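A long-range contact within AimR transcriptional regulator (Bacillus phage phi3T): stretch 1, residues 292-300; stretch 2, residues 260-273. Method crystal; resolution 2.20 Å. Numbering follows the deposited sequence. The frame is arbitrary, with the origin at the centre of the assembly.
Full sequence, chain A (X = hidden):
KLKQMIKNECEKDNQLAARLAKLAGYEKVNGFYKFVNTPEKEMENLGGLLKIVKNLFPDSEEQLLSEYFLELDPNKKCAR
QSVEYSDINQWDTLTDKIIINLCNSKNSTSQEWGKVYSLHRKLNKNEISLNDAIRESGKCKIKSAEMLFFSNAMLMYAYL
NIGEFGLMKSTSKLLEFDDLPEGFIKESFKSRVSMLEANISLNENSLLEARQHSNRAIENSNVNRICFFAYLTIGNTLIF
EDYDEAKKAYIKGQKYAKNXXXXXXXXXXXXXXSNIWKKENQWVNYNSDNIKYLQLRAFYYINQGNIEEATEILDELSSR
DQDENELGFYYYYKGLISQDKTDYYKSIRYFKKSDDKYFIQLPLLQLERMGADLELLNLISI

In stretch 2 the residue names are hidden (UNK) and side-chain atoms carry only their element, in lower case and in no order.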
# COMPACT_ATOMS: atom_id res chain seq x y z
N LYS A 292 20.03 -5.17 15.57
CA LYS A 292 20.45 -3.78 15.40
C LYS A 292 21.64 -3.44 16.30
O LYS A 292 22.59 -2.79 15.85
CB LYS A 292 19.29 -2.83 15.68
CG LYS A 292 19.65 -1.37 15.42
CD LYS A 292 18.50 -0.42 15.69
CE LYS A 292 18.91 1.02 15.39
NZ LYS A 292 17.84 2.00 15.74
N TYR A 293 21.60 -3.87 17.56
CA TYR A 293 22.68 -3.52 18.47
C TYR A 293 23.96 -4.28 18.14
O TYR A 293 25.06 -3.75 18.33
CB TYR A 293 22.25 -3.77 19.92
CG TYR A 293 20.97 -3.04 20.27
CD1 TYR A 293 20.70 -1.80 19.72
CD2 TYR A 293 20.03 -3.61 21.11
CE1 TYR A 293 19.53 -1.13 20.02
CE2 TYR A 293 18.86 -2.96 21.42
CZ TYR A 293 18.61 -1.71 20.87
OH TYR A 293 17.45 -1.05 21.17
N LEU A 294 23.83 -5.50 17.62
CA LEU A 294 24.98 -6.20 17.07
C LEU A 294 25.57 -5.44 15.89
O LEU A 294 26.79 -5.31 15.77
CB LEU A 294 24.59 -7.62 16.64
CG LEU A 294 24.45 -8.65 17.76
CD1 LEU A 294 24.01 -10.00 17.18
CD2 LEU A 294 25.76 -8.79 18.51
N GLN A 295 24.70 -4.93 15.00
CA GLN A 295 25.17 -4.12 13.88
C GLN A 295 25.92 -2.88 14.36
O GLN A 295 26.97 -2.54 13.81
CB GLN A 295 24.00 -3.70 13.00
CG GLN A 295 23.43 -4.78 12.11
CD GLN A 295 22.46 -4.21 11.10
OE1 GLN A 295 22.13 -3.03 11.14
NE2 GLN A 295 21.99 -5.06 10.18
N LEU A 296 25.39 -2.21 15.38
CA LEU A 296 26.04 -1.01 15.90
C LEU A 296 27.38 -1.35 16.54
O LEU A 296 28.35 -0.60 16.40
CB LEU A 296 25.12 -0.32 16.91
CG LEU A 296 23.88 0.28 16.26
CD1 LEU A 296 22.95 0.90 17.28
CD2 LEU A 296 24.31 1.31 15.23
N ARG A 297 27.45 -2.49 17.23
CA ARG A 297 28.72 -2.92 17.83
C ARG A 297 29.75 -3.23 16.75
O ARG A 297 30.93 -2.89 16.89
CB ARG A 297 28.48 -4.13 18.72
CG ARG A 297 29.73 -4.69 19.39
CD ARG A 297 29.38 -5.87 20.28
NE ARG A 297 30.56 -6.47 20.88
CZ ARG A 297 30.55 -7.56 21.64
NH1 ARG A 297 29.40 -8.18 21.89
NH2 ARG A 297 31.68 -8.03 22.14
N ALA A 298 29.33 -3.88 15.66
CA ALA A 298 30.24 -4.14 14.55
C ALA A 298 30.69 -2.83 13.90
O ALA A 298 31.84 -2.70 13.49
CB ALA A 298 29.59 -5.07 13.53
N PHE A 299 29.77 -1.87 13.79
CA PHE A 299 30.13 -0.54 13.31
C PHE A 299 31.24 0.07 14.16
O PHE A 299 32.26 0.53 13.64
CB PHE A 299 28.88 0.35 13.33
CG PHE A 299 28.98 1.61 12.52
CD1 PHE A 299 30.14 1.94 11.83
CD2 PHE A 299 27.90 2.48 12.45
CE1 PHE A 299 30.21 3.12 11.09
CE2 PHE A 299 27.97 3.66 11.72
CZ PHE A 299 29.13 3.97 11.04
N TYR A 300 31.06 0.05 15.49
CA TYR A 300 32.07 0.57 16.40
C TYR A 300 33.40 -0.15 16.22
O TYR A 300 34.46 0.49 16.17
CB TYR A 300 31.56 0.43 17.84
CG TYR A 300 32.58 0.75 18.91
CD1 TYR A 300 32.92 2.06 19.21
CD2 TYR A 300 33.18 -0.27 19.64
CE1 TYR A 300 33.84 2.35 20.19
CE2 TYR A 300 34.10 0.01 20.63
CZ TYR A 300 34.43 1.33 20.90
OH TYR A 300 35.35 1.62 21.89
N UNK A 260 13.93 -0.71 30.14
CA UNK A 260 15.21 -0.96 29.46
C UNK A 260 15.11 -1.03 27.95
O UNK A 260 16.13 -0.81 27.27
c UNK A 260 15.67 -2.31 30.06
c UNK A 260 14.44 -2.91 30.66
c UNK A 260 13.60 -1.76 31.11
N UNK A 261 13.94 -1.30 27.39
CA UNK A 261 13.81 -1.38 25.93
C UNK A 261 14.01 -0.00 25.31
O UNK A 261 14.80 0.17 24.37
c UNK A 261 12.20 -1.82 24.06
c UNK A 261 12.39 -3.46 25.94
c UNK A 261 12.45 -1.98 25.55
N UNK A 262 13.30 1.01 25.82
CA UNK A 262 13.52 2.37 25.35
C UNK A 262 14.93 2.84 25.67
O UNK A 262 15.52 3.59 24.88
n UNK A 262 9.98 3.61 26.12
c UNK A 262 10.61 2.26 24.51
c UNK A 262 11.08 3.04 25.52
c UNK A 262 12.48 3.31 25.97
n UNK A 262 9.24 2.38 24.53
c UNK A 262 8.89 3.20 25.50
N UNK A 263 15.49 2.40 26.80
CA UNK A 263 16.85 2.79 27.14
C UNK A 263 17.84 2.26 26.11
O UNK A 263 18.76 2.98 25.69
o UNK A 263 17.76 4.82 30.04
c UNK A 263 18.56 2.80 29.03
c UNK A 263 18.55 4.31 29.25
c UNK A 263 17.22 2.28 28.53
n UNK A 263 19.43 5.02 28.55
N UNK A 264 17.68 1.01 25.68
CA UNK A 264 18.58 0.45 24.68
C UNK A 264 18.32 1.03 23.30
O UNK A 264 19.24 1.08 22.47
o UNK A 264 19.87 -3.91 26.50
c UNK A 264 18.47 -1.07 24.65
c UNK A 264 19.20 -3.26 25.68
o UNK A 264 18.57 -3.80 24.74
c UNK A 264 19.14 -1.76 25.83
N UNK A 265 17.10 1.48 23.03
CA UNK A 265 16.85 2.20 21.78
C UNK A 265 17.59 3.53 21.77
O UNK A 265 18.21 3.90 20.78
se UNK A 265 12.70 1.51 21.05
c UNK A 265 15.35 2.42 21.57
c UNK A 265 14.60 1.16 21.21
c UNK A 265 12.09 -0.31 20.67
N UNK A 266 17.53 4.25 22.90
CA UNK A 266 18.21 5.54 23.00
C UNK A 266 19.72 5.37 22.92
O UNK A 266 20.41 6.06 22.15
c UNK A 266 18.41 7.63 24.46
c UNK A 266 17.87 8.55 23.39
c UNK A 266 17.81 6.24 24.29
c UNK A 266 18.13 8.18 25.85
N UNK A 267 20.26 4.45 23.73
CA UNK A 267 21.68 4.13 23.67
C UNK A 267 22.09 3.74 22.26
O UNK A 267 23.17 4.11 21.79
c UNK A 267 22.02 2.99 24.64
o UNK A 267 21.69 4.57 26.40
o UNK A 267 21.80 2.45 26.94
c UNK A 267 21.82 3.37 26.09
N UNK A 268 21.24 2.98 21.56
CA UNK A 268 21.55 2.62 20.19
C UNK A 268 21.56 3.81 19.26
O UNK A 268 22.38 3.89 18.34
N UNK A 269 20.65 4.77 19.48
CA UNK A 269 20.65 5.98 18.67
C UNK A 269 21.94 6.77 18.87
O UNK A 269 22.55 7.24 17.90
c UNK A 269 19.44 6.85 19.02
N UNK A 270 22.38 6.90 20.13
CA UNK A 270 23.62 7.62 20.39
C UNK A 270 24.84 6.85 19.88
O UNK A 270 25.83 7.46 19.47
c UNK A 270 22.83 8.98 22.45
c UNK A 270 22.76 8.89 23.97
c UNK A 270 23.31 10.35 22.01
c UNK A 270 23.76 7.90 21.89
N UNK A 271 24.77 5.52 19.90
CA UNK A 271 25.86 4.70 19.40
C UNK A 271 26.00 4.84 17.89
O UNK A 271 27.11 5.00 17.37
c UNK A 271 25.62 3.24 19.80
s UNK A 271 26.94 2.11 19.30
N UNK A 272 24.88 4.78 17.18
CA UNK A 272 24.91 5.02 15.74
C UNK A 272 25.41 6.43 15.44
O UNK A 272 26.23 6.62 14.54
c UNK A 272 22.98 6.06 13.02
c UNK A 272 23.47 5.15 10.86
c UNK A 272 23.50 4.93 13.64
c UNK A 272 22.97 6.17 11.64
c UNK A 272 24.00 4.02 11.46
c UNK A 272 23.52 4.82 15.13
c UNK A 272 24.01 3.91 12.85
N UNK A 273 24.93 7.42 16.19
CA UNK A 273 25.36 8.80 15.97
C UNK A 273 26.87 8.94 16.12
O UNK A 273 27.56 9.45 15.23
c UNK A 273 24.42 12.00 17.97
c UNK A 273 24.41 11.75 15.46
c UNK A 273 24.64 9.73 16.94
c UNK A 273 24.96 11.21 16.78
O HOH W 1 15.46 -1.94 22.49

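Position 260 has three side-chain carbons that close a ring onto its own backbone N. It is Pro 260, out of reach of stretch 1. Position 261 has one carbon carrying two more. This is Val 261. A water bridges the stretches: its O donates to Val 261 O at 2.9 Å and is hydrogen-bonded to Tyr 293 OH at 2.5 Å.

Position 262 has one carbon, then a five-membered ring of three carbons and two nitrogens. Its CA-to-CB bond points away from stretch 1. It is His 262. Position 263 has three carbons, the third carrying one oxygen and one nitrogen. It is Gln 263; its CA-to-CB bond also points away.

Position 264 has three carbons, the third carrying two oxygens, one of them against the Tyr 293 ring. It is Glu 264. Glu 264 OE1 is 3.4 Å from Tyr 293 CE2, and Glu 264 O lies 3.1 Å from Tyr 293 OH.

Position 265 is an unbranched chain of two carbons, selenium and one carbon, near the Tyr 293 hydroxyl. It is Met 265, present as selenomethionine. Met 265 CG is 3.6 Å from Tyr 293 OH. Met 265 N is 3.2 Å from Tyr 293 OH, but the angle is too poor for a hydrogen bond.

Position 266 has four carbons, forked at the second; its CA-to-CB bond points away. It is Leu 266. Position 267 has two carbons, the second carrying two oxygens. It is Asp 267, whose OD1 accepts a hydrogen bond from Gln 263 NE2 at 3.2 Å.

Position 268 has no side-chain atoms, and its backbone lies against Tyr 293 and Leu 296. It is Gly 268. Gly 268 CA is 4.3 Å from Tyr 293 CE1, and Gly 268 O is 3.2 Å from Leu 296 CD1. An ideal CB on Gly 268 would clash with Tyr 293 CE1 at 2.9 Å.

Position 269 has a single carbon: Ala 269. Position 270 has four, forked at the second: Leu 270. Both CA-to-CB bonds point away.

Position 271 has one carbon, then a sulfur against Leu 296. It is Cys 271, with SG 3.9 Å from Leu 296 CB. Position 272 has one carbon and a six-carbon ring against Leu 296 and Phe 299. It is Phe 272. Leu 296 CD2 meets the ring edge 3.5 Å from Phe 272 CD1, and Phe 299 CE2 is 4.0 Å from Phe 272 CE1. Position 273 has four carbons forked at the second. It is Leu 273, its CA-to-CB bond pointing away.

The helices run broadly the same way, at 29°. Bare Gly 268 leaves room for Tyr 293 and Leu 296. Leu 296 packs on Cys 271 and Phe 272, and Phe 299 adds a contact with Phe 272. No clear direct hydrogen bond crosses the contact.

Stretch 2 (260-273) PVHQEMLDGALCFL
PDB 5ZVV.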